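PDB 3JUR: Exo-poly-alpha-D-galacturonosidase from Thermotoga maritima, which probably hydrolyses the alpha-1,4 glycosidic bonds of polygalacturonic acid in pectin, releasing sugar from chain ends as an exo-acting glycoside hydrolase of family 28. Local coordinates for residues F105-E109 against R269-R275; T330-G336 against E365-P371. Residues are numbered along the deposited sequence.

Contact 1 of 2, residues F105-E109 against R269-R275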
# COMPACT_ATOMS: atom_id res chain seq x y z
N PHE D 105 -42.12 22.49 9.54
CA PHE D 105 -41.85 21.16 10.09
C PHE D 105 -41.33 20.23 9.00
O PHE D 105 -42.04 19.94 8.03
CB PHE D 105 -43.09 20.56 10.77
CG PHE D 105 -42.79 19.32 11.58
CD1 PHE D 105 -42.52 19.41 12.94
CD2 PHE D 105 -42.78 18.06 10.98
CE1 PHE D 105 -42.26 18.28 13.70
CE2 PHE D 105 -42.51 16.91 11.73
CZ PHE D 105 -42.25 17.02 13.09
N GLU D 106 -40.10 19.76 9.18
CA GLU D 106 -39.41 18.89 8.22
C GLU D 106 -39.63 19.31 6.76
O GLU D 106 -40.01 18.50 5.91
CB GLU D 106 -39.75 17.41 8.47
CG GLU D 106 -39.20 16.91 9.82
CD GLU D 106 -39.45 15.43 10.07
OE1 GLU D 106 -40.52 14.91 9.70
OE2 GLU D 106 -38.56 14.78 10.67
N GLY D 107 -39.38 20.60 6.50
CA GLY D 107 -39.38 21.15 5.15
C GLY D 107 -40.71 21.65 4.60
O GLY D 107 -40.77 22.09 3.45
N ILE D 108 -41.77 21.58 5.40
CA ILE D 108 -43.08 22.09 4.96
C ILE D 108 -43.59 23.19 5.90
O ILE D 108 -43.62 23.01 7.12
CB ILE D 108 -44.14 20.96 4.80
CG1 ILE D 108 -43.69 19.92 3.76
CG2 ILE D 108 -45.52 21.54 4.40
CD1 ILE D 108 -44.44 18.60 3.83
N GLU D 109 -43.97 24.33 5.32
CA GLU D 109 -44.48 25.47 6.07
C GLU D 109 -45.85 25.19 6.68
O GLU D 109 -46.68 24.51 6.08
CB GLU D 109 -44.58 26.71 5.18
CG GLU D 109 -43.23 27.27 4.75
CD GLU D 109 -43.35 28.65 4.12
OE1 GLU D 109 -42.40 29.45 4.26
OE2 GLU D 109 -44.39 28.93 3.50
N ARG D 269 -39.29 20.68 1.30
CA ARG D 269 -39.61 19.32 0.93
C ARG D 269 -40.70 19.29 -0.13
O ARG D 269 -41.72 19.98 -0.01
CB ARG D 269 -40.06 18.55 2.18
CG ARG D 269 -40.51 17.12 1.95
CD ARG D 269 -41.11 16.53 3.22
NE ARG D 269 -40.10 16.28 4.24
CZ ARG D 269 -39.68 15.07 4.61
NH1 ARG D 269 -38.74 14.94 5.55
NH2 ARG D 269 -40.20 13.98 4.05
N ASP D 270 -40.48 18.50 -1.18
CA ASP D 270 -41.49 18.20 -2.20
C ASP D 270 -42.20 19.46 -2.75
O ASP D 270 -41.55 20.49 -2.94
CB ASP D 270 -42.47 17.14 -1.68
CG ASP D 270 -41.76 15.85 -1.22
OD1 ASP D 270 -40.59 15.63 -1.58
OD2 ASP D 270 -42.39 15.05 -0.50
N ALA D 271 -43.51 19.37 -2.98
CA ALA D 271 -44.26 20.47 -3.58
C ALA D 271 -44.03 21.83 -2.92
O ALA D 271 -43.84 22.83 -3.61
CB ALA D 271 -45.75 20.14 -3.64
N ASP D 272 -44.03 21.86 -1.59
CA ASP D 272 -43.84 23.11 -0.83
C ASP D 272 -42.45 23.71 -1.08
O ASP D 272 -42.32 24.93 -1.23
CB ASP D 272 -44.03 22.87 0.67
CG ASP D 272 -44.66 24.06 1.38
OD1 ASP D 272 -45.79 24.43 1.02
OD2 ASP D 272 -44.02 24.61 2.30
N GLY D 273 -41.44 22.85 -1.14
CA GLY D 273 -40.08 23.25 -1.47
C GLY D 273 -39.93 23.78 -2.89
O GLY D 273 -39.21 24.75 -3.12
N ARG D 274 -40.61 23.14 -3.84
CA ARG D 274 -40.62 23.61 -5.23
C ARG D 274 -41.40 24.91 -5.41
O ARG D 274 -41.00 25.76 -6.21
CB ARG D 274 -41.20 22.56 -6.18
CG ARG D 274 -40.25 21.45 -6.50
CD ARG D 274 -40.95 20.36 -7.29
NE ARG D 274 -40.67 19.08 -6.66
CZ ARG D 274 -41.59 18.28 -6.13
NH1 ARG D 274 -42.88 18.58 -6.20
NH2 ARG D 274 -41.21 17.15 -5.55
N ARG D 275 -42.51 25.05 -4.69
CA ARG D 275 -43.32 26.27 -4.71
C ARG D 275 -42.50 27.50 -4.31
O ARG D 275 -42.46 28.49 -5.05
CB ARG D 275 -44.57 26.14 -3.81
CG ARG D 275 -45.40 27.43 -3.66
CD ARG D 275 -46.53 27.29 -2.63
NE ARG D 275 -46.04 26.99 -1.28
CZ ARG D 275 -45.77 27.90 -0.34
NH1 ARG D 275 -45.93 29.19 -0.59
NH2 ARG D 275 -45.33 27.52 0.86
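A tight beta turn offers two successive carbonyls to a single arginine, which takes one with its backbone and the other with its side chain. E106 and G107 occupy the corners of a type I' turn from F105 to I108, and there R269 N donates to G107 O (3.0 Å) while R269 NE donates to E106 O (2.8 Å). G107 comes so near R269, 4.6 Å between CA atoms, that a CB on it would clash with R269 CB; its positive phi suits glycine as well. Past the turn, D272, in the helix, accepts a hydrogen bond from E109 N through OD2 (3.0 Å), whereas its OD1 pairs with R275 NH2 (3.1 Å) and with R180. R275 NH2 also bridges to E109 OE2 (3.1 Å), closing a salt-bridge network; E109 OE1 bonds to Y196. I108 CD1 rests on R269 CD (4.0 Å). The contact joins the hairpin of strands 103-105 and 108-112 to helix 270-276, with helix 161-173 packing against F105, I108 and R269.

Contact 2 of 2, residues T330-G336 against E365-P371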
# COMPACT_ATOMS: atom_id res chain seq x y z
N THR D 330 -31.55 12.29 -0.76
CA THR D 330 -32.66 12.76 -1.58
C THR D 330 -33.41 11.55 -2.14
O THR D 330 -33.00 10.41 -1.92
CB THR D 330 -32.17 13.68 -2.73
OG1 THR D 330 -33.30 14.22 -3.43
CG2 THR D 330 -31.27 12.89 -3.71
N ASN D 331 -34.51 11.81 -2.85
CA ASN D 331 -35.24 10.77 -3.58
C ASN D 331 -36.04 11.39 -4.72
O ASN D 331 -36.03 12.61 -4.90
CB ASN D 331 -36.13 9.94 -2.64
CG ASN D 331 -37.18 10.79 -1.92
OD1 ASN D 331 -37.73 11.73 -2.48
ND2 ASN D 331 -37.46 10.43 -0.67
N SER D 332 -36.75 10.55 -5.49
CA SER D 332 -37.48 11.04 -6.66
C SER D 332 -38.84 11.72 -6.36
O SER D 332 -39.56 12.08 -7.29
CB SER D 332 -37.62 9.94 -7.73
OG SER D 332 -38.26 8.79 -7.22
N ARG D 333 -39.17 11.90 -5.09
CA ARG D 333 -40.29 12.79 -4.72
C ARG D 333 -39.80 14.24 -4.59
O ARG D 333 -40.61 15.16 -4.62
CB ARG D 333 -40.96 12.39 -3.40
CG ARG D 333 -40.99 10.91 -3.09
CD ARG D 333 -42.38 10.33 -3.19
NE ARG D 333 -43.16 10.53 -1.97
CZ ARG D 333 -44.05 9.67 -1.50
NH1 ARG D 333 -44.28 8.52 -2.11
NH2 ARG D 333 -44.72 9.96 -0.39
N ARG D 334 -38.48 14.43 -4.44
CA ARG D 334 -37.91 15.72 -4.05
C ARG D 334 -37.68 16.72 -5.18
O ARG D 334 -37.82 17.92 -4.97
CB ARG D 334 -36.58 15.54 -3.30
CG ARG D 334 -36.66 14.84 -1.96
CD ARG D 334 -37.26 15.72 -0.86
NE ARG D 334 -37.13 15.03 0.42
CZ ARG D 334 -37.96 14.08 0.85
NH1 ARG D 334 -39.02 13.71 0.13
NH2 ARG D 334 -37.73 13.49 2.02
N GLY D 335 -37.28 16.23 -6.35
CA GLY D 335 -36.78 17.12 -7.40
C GLY D 335 -35.61 17.92 -6.87
O GLY D 335 -34.87 17.45 -6.00
N GLY D 336 -35.45 19.15 -7.37
CA GLY D 336 -34.37 20.03 -6.95
C GLY D 336 -33.00 19.52 -7.32
O GLY D 336 -32.86 18.69 -8.24
N GLU D 365 -38.75 6.02 -1.01
CA GLU D 365 -39.91 6.68 -1.58
C GLU D 365 -39.61 7.19 -2.97
O GLU D 365 -38.50 7.69 -3.23
CB GLU D 365 -40.35 7.84 -0.69
CG GLU D 365 -41.01 7.39 0.60
CD GLU D 365 -41.44 8.54 1.48
OE1 GLU D 365 -42.29 8.32 2.37
OE2 GLU D 365 -40.94 9.67 1.28
N GLU D 366 -40.59 7.08 -3.85
CA GLU D 366 -40.43 7.41 -5.27
C GLU D 366 -41.51 8.35 -5.79
O GLU D 366 -42.61 8.40 -5.25
CB GLU D 366 -40.43 6.13 -6.11
CG GLU D 366 -39.21 5.24 -5.90
CD GLU D 366 -39.10 4.16 -6.96
OE1 GLU D 366 -40.08 3.41 -7.15
OE2 GLU D 366 -38.04 4.08 -7.61
N GLY D 367 -41.18 9.08 -6.84
CA GLY D 367 -42.11 10.00 -7.48
C GLY D 367 -41.65 10.41 -8.87
O GLY D 367 -40.87 9.70 -9.51
N GLU D 368 -42.12 11.58 -9.31
CA GLU D 368 -41.90 12.04 -10.68
C GLU D 368 -40.88 13.17 -10.79
O GLU D 368 -40.76 13.80 -11.84
CB GLU D 368 -43.23 12.50 -11.30
CG GLU D 368 -44.03 11.38 -11.96
CD GLU D 368 -44.74 10.46 -10.97
OE1 GLU D 368 -44.76 10.78 -9.75
OE2 GLU D 368 -45.28 9.43 -11.41
N TYR D 369 -40.14 13.42 -9.70
CA TYR D 369 -39.21 14.55 -9.65
C TYR D 369 -37.78 14.12 -9.34
O TYR D 369 -37.35 14.12 -8.19
CB TYR D 369 -39.72 15.61 -8.66
CG TYR D 369 -41.15 16.03 -8.90
CD1 TYR D 369 -41.46 17.06 -9.80
CD2 TYR D 369 -42.21 15.38 -8.26
CE1 TYR D 369 -42.79 17.43 -10.04
CE2 TYR D 369 -43.53 15.74 -8.49
CZ TYR D 369 -43.82 16.76 -9.38
OH TYR D 369 -45.13 17.11 -9.59
N LEU D 370 -37.06 13.73 -10.40
CA LEU D 370 -35.71 13.20 -10.28
C LEU D 370 -34.73 14.30 -9.85
O LEU D 370 -34.64 15.34 -10.50
CB LEU D 370 -35.26 12.54 -11.60
CG LEU D 370 -36.03 11.30 -12.09
CD1 LEU D 370 -35.80 11.06 -13.58
CD2 LEU D 370 -35.69 10.05 -11.27
N PRO D 371 -34.00 14.09 -8.74
CA PRO D 371 -33.07 15.10 -8.24
C PRO D 371 -31.76 15.14 -9.03
O PRO D 371 -31.25 14.09 -9.44
CB PRO D 371 -32.82 14.67 -6.79
CG PRO D 371 -33.09 13.22 -6.77
CD PRO D 371 -34.08 12.91 -7.84
O HOH W 1 -36.78 6.60 -7.83
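Three hydrogen bonds, each using a backbone amide, stitch the two loops together. Y369 N donates to S332 O (2.8 Å), and Y369 O accepts from G335 N (2.8 Å), so Y369 is held through its amide and its carbonyl. S332 OG accepts from G367 N (3.0 Å) and also reaches a water 2.7 Å away, which in turn donates to E366 OE2 (2.8 Å). N331 shapes its own loop as an Asx turn, its OD1 accepting a hydrogen bond from R333 N (3.0 Å), while its ND2 bonds to Y362 O. These are neighbouring loops of the right-handed parallel beta-helix characteristic of family 28: 330-336 leads from strand 327-329 into 337-349, and 365-371 follows strand 357-359 on the way to 372-379. Farther out, the ring of P371 packs against T330, with CB 3.4 Å from T330 OG1 and CG 3.5 Å from N331 O. L370 CD2 approaches S332 CB (4.0 Å), and R333 CG lies against E365 CB (3.9 Å).

In the fold
Long loops projecting from a beta-helix can brace one another, and contacts 1 and 2 illustrate this. Their centres lie about 13 Å apart on the same side of the chain's centre, and they meet directly: D270 OD1 forms a 3.0 Å salt bridge with R334 NH1, and R274 makes a cation-pi interaction with Y369. R269 NH2 also lies 3.2 Å from R334 NH2, two like charges, each with an acidic partner: E304 for R269 and D270 for R334. A sequence-distant hairpin, a short helix and two loops on successive coils are thereby joined by direct contacts. Loop 330-336 follows strand 327-329, whose Arg-Leu-Lys resembles the family's Arg-Ile-Lys motif, so both contacts probably border the catalytic cleft.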